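Local coordinates for protein Pvc2 (Photorhabdus asymbiotica subsp. asymbiotica, PDB 6J0B) that probably forms the contractile sheath around the inner tube of an extracellular, phage-tail-like injection system, here in its extended state, at residues Asn38-Ile49 against Cys83-Ile94. Sequence-based numbering, arbitrary orientation.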
loop_
_atom_site.group_PDB
_atom_site.type_symbol
_atom_site.label_atom_id
_atom_site.label_comp_id
_atom_site.label_asym_id
_atom_site.label_seq_id
_atom_site.Cartn_x
_atom_site.Cartn_y
_atom_site.Cartn_z
ATOM N N ASN A 38 -21.923 63.408 -44.178
ATOM C CA ASN A 38 -22.250 62.071 -43.691
ATOM C C ASN A 38 -23.769 61.977 -43.647
ATOM O O ASN A 38 -24.415 62.645 -42.833
ATOM C CB ASN A 38 -21.639 61.805 -42.317
ATOM C CG ASN A 38 -21.669 60.335 -41.938
ATOM O OD1 ASN A 38 -22.733 59.755 -41.726
ATOM N ND2 ASN A 38 -20.494 59.729 -41.836
ATOM N N GLN A 39 -24.334 61.143 -44.515
ATOM C CA GLN A 39 -25.777 61.104 -44.710
ATOM C C GLN A 39 -26.506 60.254 -43.680
ATOM O O GLN A 39 -27.741 60.229 -43.691
ATOM C CB GLN A 39 -26.096 60.579 -46.113
ATOM C CG GLN A 39 -25.757 59.106 -46.334
ATOM C CD GLN A 39 -24.323 58.875 -46.790
ATOM O OE1 GLN A 39 -23.461 59.744 -46.649
ATOM N NE2 GLN A 39 -24.065 57.699 -47.349
ATOM N N TYR A 40 -25.792 59.570 -42.791
ATOM C CA TYR A 40 -26.446 58.605 -41.917
ATOM C C TYR A 40 -26.863 59.189 -40.577
ATOM O O TYR A 40 -27.900 58.797 -40.035
ATOM C CB TYR A 40 -25.538 57.398 -41.697
ATOM C CG TYR A 40 -25.551 56.451 -42.864
ATOM C CD1 TYR A 40 -26.608 55.570 -43.049
ATOM C CD2 TYR A 40 -24.516 56.441 -43.790
ATOM C CE1 TYR A 40 -26.633 54.700 -44.118
ATOM C CE2 TYR A 40 -24.529 55.571 -44.862
ATOM C CZ TYR A 40 -25.591 54.705 -45.021
ATOM O OH TYR A 40 -25.613 53.838 -46.089
ATOM N N ILE A 41 -26.088 60.111 -40.016
ATOM C CA ILE A 41 -26.433 60.734 -38.746
ATOM C C ILE A 41 -26.854 62.173 -39.005
ATOM O O ILE A 41 -26.414 62.804 -39.976
ATOM C CB ILE A 41 -25.286 60.650 -37.717
ATOM C CG1 ILE A 41 -24.140 61.599 -38.045
ATOM C CG2 ILE A 41 -24.757 59.230 -37.623
ATOM C CD1 ILE A 41 -23.273 61.872 -36.858
ATOM N N SER A 42 -27.744 62.673 -38.160
ATOM C CA SER A 42 -28.267 64.021 -38.280
ATOM C C SER A 42 -27.504 64.966 -37.362
ATOM O O SER A 42 -26.774 64.543 -36.463
ATOM C CB SER A 42 -29.758 64.046 -37.940
ATOM O OG SER A 42 -30.220 65.370 -37.742
ATOM N N GLU A 43 -27.671 66.261 -37.610
ATOM C CA GLU A 43 -27.123 67.262 -36.711
ATOM C C GLU A 43 -27.864 67.250 -35.380
ATOM O O GLU A 43 -29.027 66.844 -35.287
ATOM C CB GLU A 43 -27.231 68.660 -37.313
ATOM C CG GLU A 43 -26.101 69.092 -38.215
ATOM C CD GLU A 43 -26.336 70.486 -38.760
ATOM O OE1 GLU A 43 -25.630 70.894 -39.703
ATOM O OE2 GLU A 43 -27.243 71.175 -38.242
ATOM N N ASP A 44 -27.151 67.687 -34.341
ATOM C CA ASP A 44 -27.704 68.095 -33.049
ATOM C C ASP A 44 -28.402 66.969 -32.293
ATOM O O ASP A 44 -29.282 67.234 -31.469
ATOM C CB ASP A 44 -28.648 69.293 -33.206
ATOM C CG ASP A 44 -27.907 70.613 -33.233
ATOM O OD1 ASP A 44 -27.153 70.889 -32.278
ATOM O OD2 ASP A 44 -28.068 71.371 -34.212
ATOM N N ASN A 45 -28.033 65.714 -32.542
ATOM C CA ASN A 45 -28.375 64.647 -31.612
ATOM C C ASN A 45 -27.294 63.580 -31.649
ATOM O O ASN A 45 -26.759 63.255 -32.712
ATOM C CB ASN A 45 -29.755 64.024 -31.888
ATOM C CG ASN A 45 -30.068 63.885 -33.362
ATOM O OD1 ASN A 45 -29.176 63.841 -34.206
ATOM N ND2 ASN A 45 -31.355 63.810 -33.678
ATOM N N ALA A 46 -26.969 63.059 -30.472
ATOM C CA ALA A 46 -26.018 61.969 -30.337
ATOM C C ALA A 46 -26.736 60.647 -30.538
ATOM O O ALA A 46 -27.823 60.436 -29.995
ATOM C CB ALA A 46 -25.361 61.996 -28.960
ATOM N N ILE A 47 -26.128 59.761 -31.311
ATOM C CA ILE A 47 -26.682 58.443 -31.579
ATOM C C ILE A 47 -25.849 57.449 -30.787
ATOM O O ILE A 47 -24.675 57.221 -31.102
ATOM C CB ILE A 47 -26.687 58.115 -33.079
ATOM C CG1 ILE A 47 -27.689 59.004 -33.821
ATOM C CG2 ILE A 47 -27.051 56.662 -33.309
ATOM C CD1 ILE A 47 -27.092 60.237 -34.467
ATOM N N ARG A 48 -26.435 56.879 -29.738
ATOM C CA ARG A 48 -25.709 55.905 -28.936
ATOM C C ARG A 48 -25.616 54.590 -29.691
ATOM O O ARG A 48 -26.634 54.025 -30.102
ATOM C CB ARG A 48 -26.374 55.685 -27.583
ATOM C CG ARG A 48 -25.649 54.622 -26.775
ATOM C CD ARG A 48 -26.420 54.162 -25.563
ATOM N NE ARG A 48 -26.209 55.035 -24.418
ATOM C CZ ARG A 48 -26.475 54.690 -23.165
ATOM N NH1 ARG A 48 -26.257 55.546 -22.176
ATOM N NH2 ARG A 48 -26.953 53.482 -22.899
ATOM N N ILE A 49 -24.396 54.108 -29.869
ATOM C CA ILE A 49 -24.121 52.869 -30.576
ATOM C C ILE A 49 -23.639 51.866 -29.539
ATOM O O ILE A 49 -22.516 51.973 -29.035
ATOM C CB ILE A 49 -23.088 53.083 -31.687
ATOM C CG1 ILE A 49 -23.653 54.019 -32.754
ATOM C CG2 ILE A 49 -22.701 51.787 -32.300
ATOM C CD1 ILE A 49 -24.903 53.504 -33.419
ATOM N N CYS A 83 -20.574 53.841 -27.533
ATOM C CA CYS A 83 -20.072 55.164 -27.864
ATOM C C CYS A 83 -21.189 55.991 -28.475
ATOM O O CYS A 83 -22.242 55.472 -28.845
ATOM C CB CYS A 83 -18.891 55.088 -28.834
ATOM S SG CYS A 83 -19.312 54.439 -30.459
ATOM N N TYR A 84 -20.946 57.292 -28.579
ATOM C CA TYR A 84 -21.875 58.219 -29.204
ATOM C C TYR A 84 -21.293 58.723 -30.516
ATOM O O TYR A 84 -20.075 58.753 -30.703
ATOM C CB TYR A 84 -22.182 59.402 -28.285
ATOM C CG TYR A 84 -22.943 59.033 -27.036
ATOM C CD1 TYR A 84 -22.276 58.651 -25.881
ATOM C CD2 TYR A 84 -24.328 59.072 -27.010
ATOM C CE1 TYR A 84 -22.970 58.313 -24.738
ATOM C CE2 TYR A 84 -25.029 58.737 -25.874
ATOM C CZ TYR A 84 -24.344 58.359 -24.742
ATOM O OH TYR A 84 -25.039 58.023 -23.606
ATOM N N LEU A 85 -22.176 59.119 -31.425
ATOM C CA LEU A 85 -21.795 59.652 -32.728
ATOM C C LEU A 85 -22.408 61.037 -32.868
ATOM O O LEU A 85 -23.611 61.163 -33.114
ATOM C CB LEU A 85 -22.263 58.737 -33.858
ATOM C CG LEU A 85 -21.327 57.667 -34.416
ATOM C CD1 LEU A 85 -21.030 56.592 -33.398
ATOM C CD2 LEU A 85 -21.936 57.060 -35.662
ATOM N N VAL A 86 -21.590 62.071 -32.714
ATOM C CA VAL A 86 -22.033 63.456 -32.808
ATOM C C VAL A 86 -21.346 64.088 -34.007
ATOM O O VAL A 86 -20.140 63.904 -34.200
ATOM C CB VAL A 86 -21.720 64.240 -31.519
ATOM C CG1 VAL A 86 -22.323 65.628 -31.572
ATOM C CG2 VAL A 86 -22.237 63.500 -30.311
ATOM N N LYS A 87 -22.112 64.814 -34.819
ATOM C CA LYS A 87 -21.525 65.534 -35.939
ATOM C C LYS A 87 -20.681 66.698 -35.435
ATOM O O LYS A 87 -20.933 67.264 -34.370
ATOM C CB LYS A 87 -22.608 66.030 -36.894
ATOM C CG LYS A 87 -22.606 65.287 -38.215
ATOM C CD LYS A 87 -23.718 65.736 -39.135
ATOM C CE LYS A 87 -23.713 64.915 -40.411
ATOM N NZ LYS A 87 -24.838 65.275 -41.312
ATOM N N THR A 88 -19.666 67.056 -36.223
ATOM C CA THR A 88 -18.580 67.887 -35.718
ATOM C C THR A 88 -18.941 69.362 -35.598
ATOM O O THR A 88 -18.291 70.077 -34.829
ATOM C CB THR A 88 -17.339 67.725 -36.604
ATOM O OG1 THR A 88 -16.260 68.498 -36.069
ATOM C CG2 THR A 88 -17.616 68.172 -38.034
ATOM N N THR A 89 -19.953 69.841 -36.320
ATOM C CA THR A 89 -20.307 71.252 -36.235
ATOM C C THR A 89 -21.289 71.538 -35.113
ATOM O O THR A 89 -21.264 72.634 -34.540
ATOM C CB THR A 89 -20.886 71.739 -37.562
ATOM O OG1 THR A 89 -22.036 70.955 -37.901
ATOM C CG2 THR A 89 -19.840 71.614 -38.653
ATOM N N SER A 90 -22.151 70.579 -34.790
ATOM C CA SER A 90 -22.998 70.647 -33.610
ATOM C C SER A 90 -22.380 69.929 -32.422
ATOM O O SER A 90 -23.100 69.553 -31.493
ATOM C CB SER A 90 -24.374 70.057 -33.914
ATOM O OG SER A 90 -24.289 68.655 -34.095
ATOM N N LEU A 91 -21.060 69.735 -32.435
ATOM C CA LEU A 91 -20.408 68.914 -31.422
ATOM C C LEU A 91 -20.315 69.630 -30.082
ATOM O O LEU A 91 -20.342 68.982 -29.032
ATOM C CB LEU A 91 -19.021 68.506 -31.920
ATOM C CG LEU A 91 -18.136 67.584 -31.087
ATOM C CD1 LEU A 91 -17.596 66.461 -31.940
ATOM C CD2 LEU A 91 -16.997 68.378 -30.494
ATOM N N GLU A 92 -20.229 70.957 -30.092
ATOM C CA GLU A 92 -20.077 71.720 -28.860
ATOM C C GLU A 92 -21.382 71.892 -28.095
ATOM O O GLU A 92 -21.364 72.449 -26.992
ATOM C CB GLU A 92 -19.475 73.095 -29.159
ATOM C CG GLU A 92 -20.449 74.107 -29.752
ATOM C CD GLU A 92 -20.691 73.905 -31.236
ATOM O OE1 GLU A 92 -21.812 74.198 -31.703
ATOM O OE2 GLU A 92 -19.760 73.451 -31.935
ATOM N N LYS A 93 -22.507 71.436 -28.642
ATOM C CA LYS A 93 -23.792 71.543 -27.968
ATOM C C LYS A 93 -24.244 70.245 -27.318
ATOM O O LYS A 93 -25.006 70.286 -26.349
ATOM C CB LYS A 93 -24.870 72.001 -28.954
ATOM C CG LYS A 93 -24.583 73.336 -29.612
ATOM C CD LYS A 93 -25.643 73.686 -30.643
ATOM C CE LYS A 93 -27.018 73.824 -30.007
ATOM N NZ LYS A 93 -28.050 74.242 -30.997
ATOM N N ILE A 94 -23.784 69.100 -27.813
ATOM C CA ILE A 94 -24.326 67.814 -27.383
ATOM C C ILE A 94 -23.488 67.196 -26.272
ATOM O O ILE A 94 -24.030 66.538 -25.381
ATOM C CB ILE A 94 -24.442 66.875 -28.598
ATOM C CG1 ILE A 94 -25.111 67.600 -29.761
ATOM C CG2 ILE A 94 -25.254 65.646 -28.255
ATOM C CD1 ILE A 94 -26.525 68.040 -29.471
#
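Backbone bonds join I49 to C83 in both directions: I49 N donates to C83 O at 2.7 Å in an almost straight bond (178°), and C83 N returns one to I49 O. Beyond this antiparallel hydrogen-bonded pair the ladder slackens, the two bonds between I47 and L85 being weak.

Polar side chains of 83-94 hold the loop that leads into strand 47-49. The straight chain of K87 runs past I41 in the opposite direction and brings NZ to the carbonyl oxygen of N38 (3.1 Å), with a weaker bond to I41 O, so one ammonium group bridges the two carbonyls. Farther along, D44 N donates to S90 OG at 3.0 Å, while D44 OD1 and K93 NZ form a long salt bridge (3.7 Å). Between the strands themselves, R48 runs alongside Y84, its guanidinium plane turned 74° from the phenol ring. CG of R48 is anti to the backbone N (chi1 177°), and the bend at chi3 sets the guanidinium edge against Y84 OH, which accepts from NH1 at 3.1 Å and weakly from NE.

Apolar contacts form two groups. A46 CB meets Y84 CD2, V86 CG2 and I94 CG2; on the sheet face bearing L85 and I49, L85 reaches I49 CG1 with CD1 (3.7 Å) and I41 CG2 with CD2. Y55 of helix 52-58 touches both I49 and L85.

Strand 83-87 pairs in parallel with 31-34 on its other side, making 47-49 the antiparallel edge strand of the mixed sheet, consistent with the alpha/beta, subtilisin-like domain of phage tail sheath proteins.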